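Local coordinates for protein acetylene hydratase (Pelobacter acetylenicus, PDB 2E7Z) that catalyses the hydration of acetylene to acetaldehyde, using a tungsten-bis(molybdopterin guanine dinucleotide) cofactor and one [4Fe-4S] cluster, at residues 32-35 with 36-39; 79-82 with 83-87; 526-529 with 530-534; 684-687 with 688-691. All blocks are in the same frame, centred on the assembly; numbering follows the deposited sequence.

In the fold
All four contacts are local: each lies within one continuous run of chain. Contact 1 is nearest the iron-sulfur cluster. The side chain of Thr37 is about 7 Å from the cluster and about 4 Å from that of Cys13, a cluster ligand. Contact 3 is its closest neighbour, with nearest atoms about 7 Å apart and centres about 19 Å apart. Tyr535 and Thr536, which follow contact 3 in the chain, touch contact 1. Contact 2 lies at the start of helix 80-98, with the side chain of Trp80 about 9 Å from a bound pterin dinucleotide. Contact 4 belongs to the C-terminal dinucleotide-binding region, with the side chain of Ala691 about 11 Å from one.

Contact 1: 32-35 with 36-39; sequences EPHP and TTPP
The loop between strand 25-29 and helix 44-47 turns back on itself here, beside the iron-sulfur site, and the ring of His34 holds the turn. Two successive backbone amides point at one ring nitrogen. Thr36 N donates to His34 ND1 at 3.0 Å with an angle of 164°. Thr37 N donates to the same ND1 atom of His34, also at 3.0 Å. Both donors are tilted out of the ring plane. The CG of His34 lies anti to the backbone N (chi1 -169°), which lays the ring alongside Thr36. There His34 CE1 comes 3.2 Å from Thr36 OG1. Pro35 CD covers part of one ring face, 3.3 Å above the plane of His34. A water closes the turn on the backbone side: it accepts from His34 N at 2.9 Å and donates to Thr37 O at 2.7 Å. The threonine hydroxyls bond outside the turn, Thr36 OG1 to Asn476 and Thr37 OG1 to the backbone N of Val14. Tyr535 meets the His34 ring at an inclined angle. ND1 accepts from two N-H groups, which is consistent with its carrying no proton; in a neutral His34 the proton would then probably sit on NE2.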
loop_
_atom_site.group_PDB
_atom_site.type_symbol
_atom_site.label_atom_id
_atom_site.label_comp_id
_atom_site.label_asym_id
_atom_site.label_seq_id
_atom_site.Cartn_x
_atom_site.Cartn_y
_atom_site.Cartn_z
ATOM N N GLU A 32 23.851 1.756 17.275
ATOM C CA GLU A 32 24.844 2.435 16.458
ATOM C C GLU A 32 24.185 3.497 15.593
ATOM O O GLU A 32 22.995 3.389 15.296
ATOM C CB GLU A 32 25.559 1.430 15.547
ATOM C CG GLU A 32 26.315 0.357 16.308
ATOM C CD GLU A 32 27.574 0.885 16.957
ATOM O OE1 GLU A 32 28.091 1.940 16.515
ATOM O OE2 GLU A 32 28.048 0.242 17.915
ATOM N N PRO A 33 24.950 4.519 15.172
ATOM C CA PRO A 33 24.402 5.532 14.269
ATOM C C PRO A 33 24.111 4.947 12.879
ATOM O O PRO A 33 25.028 4.687 12.100
ATOM C CB PRO A 33 25.499 6.598 14.225
ATOM C CG PRO A 33 26.768 5.843 14.605
ATOM C CD PRO A 33 26.353 4.798 15.560
ATOM N N HIS A 34 22.833 4.735 12.591
ATOM C CA HIS A 34 22.430 4.124 11.326
ATOM C C HIS A 34 22.244 5.193 10.236
ATOM O O HIS A 34 21.757 6.306 10.531
ATOM C CB HIS A 34 21.154 3.304 11.504
ATOM C CG HIS A 34 20.833 2.432 10.325
ATOM N ND1 HIS A 34 20.071 2.872 9.268
ATOM C CD2 HIS A 34 21.194 1.160 10.024
ATOM C CE1 HIS A 34 19.966 1.909 8.367
ATOM N NE2 HIS A 34 20.644 0.861 8.801
ATOM N N PRO A 35 22.648 4.887 8.988
ATOM C CA PRO A 35 22.553 5.882 7.906
ATOM C C PRO A 35 21.146 6.381 7.592
ATOM O O PRO A 35 21.005 7.495 7.085
ATOM C CB PRO A 35 23.133 5.149 6.693
ATOM C CG PRO A 35 24.023 4.116 7.278
ATOM C CD PRO A 35 23.321 3.658 8.526
ATOM N N THR A 36 20.123 5.567 7.861
ATOM C CA THR A 36 18.751 5.949 7.489
ATOM C C THR A 36 17.777 5.945 8.648
ATOM O O THR A 36 16.867 6.772 8.675
ATOM C CB THR A 36 18.148 5.079 6.358
ATOM O OG1 THR A 36 17.782 3.795 6.882
ATOM C CG2 THR A 36 19.111 4.925 5.157
ATOM N N THR A 37 17.950 5.026 9.596
ATOM C CA THR A 37 17.036 4.904 10.732
ATOM C C THR A 37 17.572 5.720 11.913
ATOM O O THR A 37 18.618 5.396 12.467
ATOM C CB THR A 37 16.872 3.425 11.147
ATOM O OG1 THR A 37 16.365 2.678 10.027
ATOM C CG2 THR A 37 15.918 3.294 12.318
ATOM N N PRO A 38 16.851 6.784 12.304
ATOM C CA PRO A 38 17.311 7.615 13.431
ATOM C C PRO A 38 17.274 6.871 14.764
ATOM O O PRO A 38 16.609 5.843 14.872
ATOM C CB PRO A 38 16.313 8.783 13.466
ATOM C CG PRO A 38 15.403 8.602 12.324
ATOM C CD PRO A 38 15.565 7.239 11.748
ATOM N N PRO A 39 17.988 7.386 15.796
ATOM C CA PRO A 39 17.999 6.695 17.089
ATOM C C PRO A 39 16.603 6.577 17.704
ATOM O O PRO A 39 15.712 7.360 17.363
ATOM C CB PRO A 39 18.850 7.616 17.968
ATOM C CG PRO A 39 19.679 8.393 17.014
ATOM C CD PRO A 39 18.835 8.593 15.806
HETATM O O HOH W 1 20.633 5.862 14.157
#

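Contact 2: 79-82 with 83-87; sequences SWDQ and ALDEI
The indole of Trp80 has Leu84 at its edge, near the ring plane, where Trp80 CE3 meets Leu84 CD1 at 3.9 Å. Tyr493 adds an edge-to-face ring contact, and Trp80 NE1 bonds to the backbone O of Glu487. The other flat pair is the amide of Gln82 and the carboxylate of Glu86, whose planes stand 80° apart. Trp80, Leu84, Gln82 and Glu86 belong to the first turns of helix 80-98, which packs on strand 452-455 and on helix 491-501. Ser79 is the N-cap: its OG accepts from Gln82 N at 2.9 Å. The regular helix bonds start with Ala83 N to Ser79 O, 2.9 Å. One turn on, Gln82 NE2 donates to Glu86 OE2 at 2.8 Å, nearly straight at 176°. The bond lies in the amide plane and reaches the anti side of the carboxylate. A bend at chi2 of Gln82 (66°) brings its amide back over the next turn. Glu86 OE1 meets Lys64 and Tyr452. Without the carboxylate, as with an alanine here, the Gln82 amide is likely to be freer to turn and Lys64 to lose this charge partner. Asp81 OD2 and Asp85 OD2 are like charges 4.1 Å apart, and Arg501 bridges to both aspartates, which probably eases their repulsion. A water donates to Gln82 OE1 and to Asp85 OD2, each at 2.7 Å.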
loop_
_atom_site.group_PDB
_atom_site.type_symbol
_atom_site.label_atom_id
_atom_site.label_comp_id
_atom_site.label_asym_id
_atom_site.label_seq_id
_atom_site.Cartn_x
_atom_site.Cartn_y
_atom_site.Cartn_z
ATOM N N SER A 79 3.593 -32.836 3.778
ATOM C CA SER A 79 4.958 -32.382 3.503
ATOM C C SER A 79 4.930 -31.257 2.491
ATOM O O SER A 79 3.982 -31.152 1.725
ATOM C CB SER A 79 5.792 -33.536 2.924
ATOM O OG SER A 79 5.277 -33.986 1.673
ATOM N N TRP A 80 5.976 -30.432 2.474
ATOM C CA TRP A 80 6.152 -29.473 1.360
ATOM C C TRP A 80 6.152 -30.184 -0.002
ATOM O O TRP A 80 5.521 -29.743 -0.954
ATOM C CB TRP A 80 7.448 -28.689 1.531
ATOM C CG TRP A 80 7.297 -27.459 2.361
ATOM C CD1 TRP A 80 7.514 -27.343 3.710
ATOM C CD2 TRP A 80 6.838 -26.173 1.908
ATOM N NE1 TRP A 80 7.240 -26.035 4.119
ATOM C CE2 TRP A 80 6.827 -25.308 3.028
ATOM C CE3 TRP A 80 6.457 -25.671 0.666
ATOM C CZ2 TRP A 80 6.472 -23.965 2.934
ATOM C CZ3 TRP A 80 6.091 -24.314 0.572
ATOM C CH2 TRP A 80 6.103 -23.487 1.692
ATOM N N ASP A 81 6.860 -31.317 -0.073
ATOM C CA ASP A 81 6.986 -32.034 -1.327
ATOM C C ASP A 81 5.613 -32.474 -1.863
ATOM O O ASP A 81 5.305 -32.293 -3.051
ATOM C CB ASP A 81 7.909 -33.257 -1.120
ATOM C CG ASP A 81 8.241 -33.989 -2.413
ATOM O OD1 ASP A 81 8.726 -33.326 -3.352
ATOM O OD2 ASP A 81 8.046 -35.236 -2.482
ATOM N N GLN A 82 4.789 -33.050 -0.980
ATOM C CA GLN A 82 3.474 -33.507 -1.393
ATOM C C GLN A 82 2.542 -32.331 -1.706
ATOM O O GLN A 82 1.795 -32.362 -2.691
ATOM C CB GLN A 82 2.850 -34.418 -0.348
ATOM C CG GLN A 82 1.548 -35.050 -0.821
ATOM C CD GLN A 82 1.734 -36.040 -1.985
ATOM O OE1 GLN A 82 2.816 -36.609 -2.188
ATOM N NE2 GLN A 82 0.662 -36.262 -2.738
ATOM N N ALA A 83 2.605 -31.285 -0.876
ATOM C CA ALA A 83 1.793 -30.095 -1.133
ATOM C C ALA A 83 2.116 -29.511 -2.497
ATOM O O ALA A 83 1.222 -29.235 -3.263
ATOM C CB ALA A 83 2.017 -29.043 -0.042
ATOM N N LEU A 84 3.400 -29.378 -2.800
ATOM C CA LEU A 84 3.814 -28.803 -4.069
ATOM C C LEU A 84 3.422 -29.711 -5.242
ATOM O O LEU A 84 3.011 -29.224 -6.295
ATOM C CB LEU A 84 5.321 -28.550 -4.043
ATOM C CG LEU A 84 5.799 -27.455 -3.084
ATOM C CD1 LEU A 84 7.217 -27.773 -2.574
ATOM C CD2 LEU A 84 5.743 -26.123 -3.763
ATOM N N ASP A 85 3.559 -31.030 -5.063
ATOM C CA ASP A 85 3.152 -31.950 -6.119
ATOM C C ASP A 85 1.664 -31.773 -6.434
ATOM O O ASP A 85 1.274 -31.681 -7.602
ATOM C CB ASP A 85 3.374 -33.397 -5.694
ATOM C CG ASP A 85 4.836 -33.834 -5.785
ATOM O OD1 ASP A 85 5.698 -33.056 -6.279
ATOM O OD2 ASP A 85 5.102 -34.981 -5.359
ATOM N N GLU A 86 0.847 -31.701 -5.384
ATOM C CA GLU A 86 -0.599 -31.596 -5.577
ATOM C C GLU A 86 -1.012 -30.243 -6.134
ATOM O O GLU A 86 -1.882 -30.163 -6.990
ATOM C CB GLU A 86 -1.344 -31.892 -4.273
ATOM C CG GLU A 86 -1.172 -33.360 -3.866
ATOM C CD GLU A 86 -1.915 -33.748 -2.591
ATOM O OE1 GLU A 86 -2.717 -32.937 -2.079
ATOM O OE2 GLU A 86 -1.692 -34.876 -2.078
ATOM N N ILE A 87 -0.379 -29.188 -5.633
ATOM C CA ILE A 87 -0.652 -27.842 -6.135
ATOM C C ILE A 87 -0.338 -27.776 -7.632
ATOM O O ILE A 87 -1.155 -27.294 -8.440
ATOM C CB ILE A 87 0.109 -26.799 -5.307
ATOM C CG1 ILE A 87 -0.522 -26.677 -3.917
ATOM C CG2 ILE A 87 0.089 -25.441 -5.990
ATOM C CD1 ILE A 87 0.387 -25.981 -2.891
HETATM O O HOH W 2 3.370 -36.940 -4.844
#

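Contact 3: 526-529 with 530-534; sequences MEWE and EYQKQ
A CH-pi contact and hydrogen bonds join Trp528 to Gln532 around the short helix that starts at Trp528. In the CH-pi contact, Gln532 CB sits over the six-membered ring of Trp528, 3.5 Å from its centroid and 12° off the normal. The amide covers the same indole: Gln532 NE2 lies 3.1 Å above the ring plane of Trp528, offset toward the rim, with amide and ring planes 34° apart. The Gln532 CG sits between its own backbone N and carbonyl carbon (chi1 70°), folding the chain back over the ring.

Hydrogen bonds fix this fold. Trp528 O accepts from Gln532 N at 3.0 Å and from Gln532 NE2 at 3.1 Å, from opposite faces of the carbonyl plane. Glu527 is the N-cap residue, and its O accepts from Tyr531 N at 3.0 Å. A water links Trp528 NE1 to Gln532 OE1, which also accepts from Gln479.

Among apolar contacts, Met526 CE touches Tyr531 CD1 at 3.8 Å, and Met526 SD makes an oblique Met-aromatic contact with the same ring. Trp528 CZ3 meets Tyr531 CD2 at 4.0 Å, each at the other's edge. Helix 513-520 also packs on the indole, through Leu514 and Ile517.

Exchanging Trp528 for a leucine would probably open a gap against Leu514 and Ile517 and take away the ring face under the Gln532 amide. Trp528 O thus takes two donors from one residue, and the side-chain bond, well off the carbonyl plane, adds to the backbone one and probably limits how the Gln532 amide can turn.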
loop_
_atom_site.group_PDB
_atom_site.type_symbol
_atom_site.label_atom_id
_atom_site.label_comp_id
_atom_site.label_asym_id
_atom_site.label_seq_id
_atom_site.Cartn_x
_atom_site.Cartn_y
_atom_site.Cartn_z
ATOM N N MET A 526 30.339 -8.593 -4.720
ATOM C CA MET A 526 30.271 -9.182 -3.382
ATOM C C MET A 526 29.250 -10.296 -3.309
ATOM O O MET A 526 28.229 -10.261 -4.009
ATOM C CB MET A 526 29.894 -8.134 -2.324
ATOM C CG MET A 526 30.940 -7.029 -2.124
ATOM S SD MET A 526 30.430 -5.911 -0.813
ATOM C CE MET A 526 29.653 -4.615 -1.769
ATOM N N GLU A 527 29.498 -11.259 -2.421
ATOM C CA GLU A 527 28.457 -12.197 -2.033
ATOM C C GLU A 527 27.874 -11.736 -0.691
ATOM O O GLU A 527 28.402 -10.810 -0.061
ATOM C CB GLU A 527 28.999 -13.623 -1.928
ATOM C CG GLU A 527 29.298 -14.236 -3.297
ATOM C CD GLU A 527 29.784 -15.680 -3.255
ATOM O OE1 GLU A 527 29.849 -16.308 -2.166
ATOM O OE2 GLU A 527 30.116 -16.182 -4.352
ATOM N N TRP A 528 26.817 -12.403 -0.233
ATOM C CA TRP A 528 26.057 -11.940 0.921
ATOM C C TRP A 528 26.873 -11.838 2.225
ATOM O O TRP A 528 26.676 -10.906 3.018
ATOM C CB TRP A 528 24.810 -12.815 1.080
ATOM C CG TRP A 528 24.032 -12.553 2.330
ATOM C CD1 TRP A 528 23.834 -13.437 3.355
ATOM C CD2 TRP A 528 23.365 -11.330 2.711
ATOM N NE1 TRP A 528 23.066 -12.849 4.343
ATOM C CE2 TRP A 528 22.788 -11.555 3.980
ATOM C CE3 TRP A 528 23.213 -10.066 2.100
ATOM C CZ2 TRP A 528 22.051 -10.573 4.654
ATOM C CZ3 TRP A 528 22.481 -9.090 2.775
ATOM C CH2 TRP A 528 21.901 -9.363 4.042
ATOM N N GLU A 529 27.799 -12.766 2.454
ATOM C CA GLU A 529 28.589 -12.704 3.679
ATOM C C GLU A 529 29.287 -11.362 3.837
ATOM O O GLU A 529 29.300 -10.779 4.919
ATOM C CB GLU A 529 29.599 -13.860 3.746
ATOM C CG GLU A 529 30.578 -13.694 4.875
ATOM C CD GLU A 529 31.342 -14.955 5.227
ATOM O OE1 GLU A 529 31.218 -15.978 4.513
ATOM O OE2 GLU A 529 32.075 -14.911 6.239
ATOM N N GLU A 530 29.852 -10.854 2.740
ATOM C CA GLU A 530 30.519 -9.563 2.767
ATOM C C GLU A 530 29.523 -8.390 2.679
ATOM O O GLU A 530 29.641 -7.406 3.416
ATOM C CB GLU A 530 31.513 -9.490 1.613
ATOM C CG GLU A 530 32.314 -8.195 1.555
ATOM C CD GLU A 530 33.322 -8.134 0.392
ATOM O OE1 GLU A 530 33.353 -9.047 -0.484
ATOM O OE2 GLU A 530 34.106 -7.157 0.363
ATOM N N TYR A 531 28.520 -8.537 1.825
ATOM C CA TYR A 531 27.573 -7.471 1.559
ATOM C C TYR A 531 26.853 -7.021 2.817
ATOM O O TYR A 531 26.632 -5.834 2.993
ATOM C CB TYR A 531 26.550 -7.942 0.536
ATOM C CG TYR A 531 25.745 -6.834 -0.091
ATOM C CD1 TYR A 531 26.254 -6.093 -1.159
ATOM C CD2 TYR A 531 24.452 -6.554 0.343
ATOM C CE1 TYR A 531 25.514 -5.090 -1.766
ATOM C CE2 TYR A 531 23.699 -5.558 -0.254
ATOM C CZ TYR A 531 24.234 -4.819 -1.306
ATOM O OH TYR A 531 23.497 -3.827 -1.930
ATOM N N GLN A 532 26.482 -7.972 3.681
ATOM C CA GLN A 532 25.636 -7.652 4.838
ATOM C C GLN A 532 26.378 -6.870 5.901
ATOM O O GLN A 532 25.753 -6.393 6.849
ATOM C CB GLN A 532 25.103 -8.934 5.465
ATOM C CG GLN A 532 26.188 -9.743 6.177
ATOM C CD GLN A 532 25.673 -11.067 6.620
ATOM O OE1 GLN A 532 25.186 -11.225 7.753
ATOM N NE2 GLN A 532 25.715 -12.028 5.699
ATOM N N LYS A 533 27.697 -6.742 5.745
ATOM C CA LYS A 533 28.509 -6.082 6.756
ATOM C C LYS A 533 28.318 -4.567 6.773
ATOM O O LYS A 533 28.658 -3.917 7.756
ATOM C CB LYS A 533 29.984 -6.476 6.627
ATOM C CG LYS A 533 30.230 -7.953 6.959
ATOM C CD LYS A 533 31.693 -8.324 6.739
ATOM C CE LYS A 533 31.926 -9.789 7.070
ATOM N NZ LYS A 533 33.364 -10.175 6.947
ATOM N N GLN A 534 27.785 -4.008 5.689
ATOM C CA GLN A 534 27.509 -2.589 5.629
ATOM C C GLN A 534 26.014 -2.375 5.745
ATOM O O GLN A 534 25.231 -3.127 5.160
ATOM C CB GLN A 534 28.006 -2.062 4.297
ATOM C CG GLN A 534 27.764 -0.570 4.110
ATOM C CD GLN A 534 28.495 0.021 2.911
ATOM O OE1 GLN A 534 29.685 -0.219 2.715
ATOM N NE2 GLN A 534 27.794 0.825 2.121
HETATM O O HOH W 3 32.143 -11.342 -1.148
HETATM O O HOH W 4 22.507 -12.962 7.502
#

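Contact 4: 684-687 with 688-691; sequences PETG and FSGA
Phe688 lays one face of its ring against the backbone and ring of Pro684. Pro684 N is 3.6 Å above the ring plane of Phe688, offset toward the rim. Pro684 CA makes a CH-pi contact, 4.0 Å from the centroid of the Phe688 ring and 20° off its normal. At the far end of the phenyl ring, Pro684 CB touches Phe688 CZ at 3.9 Å. The CG of Phe688 lies anti to the carbonyl carbon (chi1 -58°), and this carries the ring back over the proline. Gln448 and Leu449 also touch the phenyl group.

The chain between them folds tightly before helix 691-694. Ser689 N donates to Thr686 OG1 at 2.9 Å, and Gly690 N donates to Thr686 O at 2.9 Å with an angle of 150°. Thr686 OG1 also bonds to Glu681 O, as does Ser689 OG, which has Gln448 as a further partner.

A type I' beta turn runs from Phe688 to Ala691, closed by Ala691 N to Phe688 O at 3.2 Å. Four residues in a row, Gly687 to Gly690, have positive phi. At Gly690, the N-cap of the helix, a side chain would jam against the preceding carbonyl O, so the backbone itself calls for glycine. Thr686 thus satisfies two successive amides of this unusual backbone, one through its hydroxyl and one through its carbonyl.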
loop_
_atom_site.group_PDB
_atom_site.type_symbol
_atom_site.label_atom_id
_atom_site.label_comp_id
_atom_site.label_asym_id
_atom_site.label_seq_id
_atom_site.Cartn_x
_atom_site.Cartn_y
_atom_site.Cartn_z
ATOM N N PRO A 684 -17.165 -20.660 8.223
ATOM C CA PRO A 684 -18.227 -19.696 7.961
ATOM C C PRO A 684 -19.135 -19.419 9.157
ATOM O O PRO A 684 -19.706 -18.329 9.254
ATOM C CB PRO A 684 -19.016 -20.348 6.812
ATOM C CG PRO A 684 -18.745 -21.814 6.960
ATOM C CD PRO A 684 -17.322 -21.891 7.420
ATOM N N GLU A 685 -19.257 -20.377 10.074
ATOM C CA GLU A 685 -20.164 -20.171 11.209
ATOM C C GLU A 685 -19.765 -19.004 12.128
ATOM O O GLU A 685 -20.632 -18.372 12.752
ATOM C CB GLU A 685 -20.321 -21.456 12.022
ATOM C CG GLU A 685 -21.171 -22.500 11.332
ATOM C CD GLU A 685 -21.400 -23.713 12.215
ATOM O OE1 GLU A 685 -20.441 -24.497 12.409
ATOM O OE2 GLU A 685 -22.531 -23.886 12.724
ATOM N N THR A 686 -18.467 -18.697 12.183
ATOM C CA THR A 686 -17.982 -17.541 12.927
ATOM C C THR A 686 -17.665 -16.359 11.977
ATOM O O THR A 686 -17.026 -15.385 12.397
ATOM C CB THR A 686 -16.722 -17.887 13.740
ATOM O OG1 THR A 686 -15.687 -18.320 12.846
ATOM C CG2 THR A 686 -16.987 -19.013 14.756
ATOM N N GLY A 687 -18.108 -16.426 10.714
ATOM C CA GLY A 687 -17.745 -15.409 9.726
ATOM C C GLY A 687 -16.242 -15.389 9.516
ATOM O O GLY A 687 -15.656 -14.325 9.398
ATOM N N PHE A 688 -15.622 -16.568 9.535
ATOM C CA PHE A 688 -14.178 -16.738 9.389
ATOM C C PHE A 688 -13.444 -15.983 10.478
ATOM O O PHE A 688 -12.673 -15.038 10.243
ATOM C CB PHE A 688 -13.735 -16.393 7.952
ATOM C CG PHE A 688 -14.436 -17.233 6.942
ATOM C CD1 PHE A 688 -14.033 -18.539 6.733
ATOM C CD2 PHE A 688 -15.576 -16.765 6.286
ATOM C CE1 PHE A 688 -14.730 -19.375 5.862
ATOM C CE2 PHE A 688 -16.271 -17.589 5.415
ATOM C CZ PHE A 688 -15.848 -18.876 5.177
ATOM N N SER A 689 -13.743 -16.425 11.700
ATOM C CA SER A 689 -13.119 -15.888 12.909
ATOM C C SER A 689 -13.346 -14.379 12.994
ATOM O O SER A 689 -12.443 -13.613 13.354
ATOM C CB SER A 689 -11.632 -16.242 12.990
ATOM O OG SER A 689 -11.438 -17.640 12.889
ATOM N N GLY A 690 -14.573 -13.962 12.687
ATOM C CA GLY A 690 -14.952 -12.565 12.832
ATOM C C GLY A 690 -14.674 -11.645 11.660
ATOM O O GLY A 690 -15.077 -10.489 11.686
ATOM N N ALA A 691 -13.992 -12.149 10.632
ATOM C CA ALA A 691 -13.729 -11.336 9.446
ATOM C C ALA A 691 -14.996 -10.693 8.890
ATOM O O ALA A 691 -14.988 -9.508 8.559
ATOM C CB ALA A 691 -13.120 -12.220 8.392
#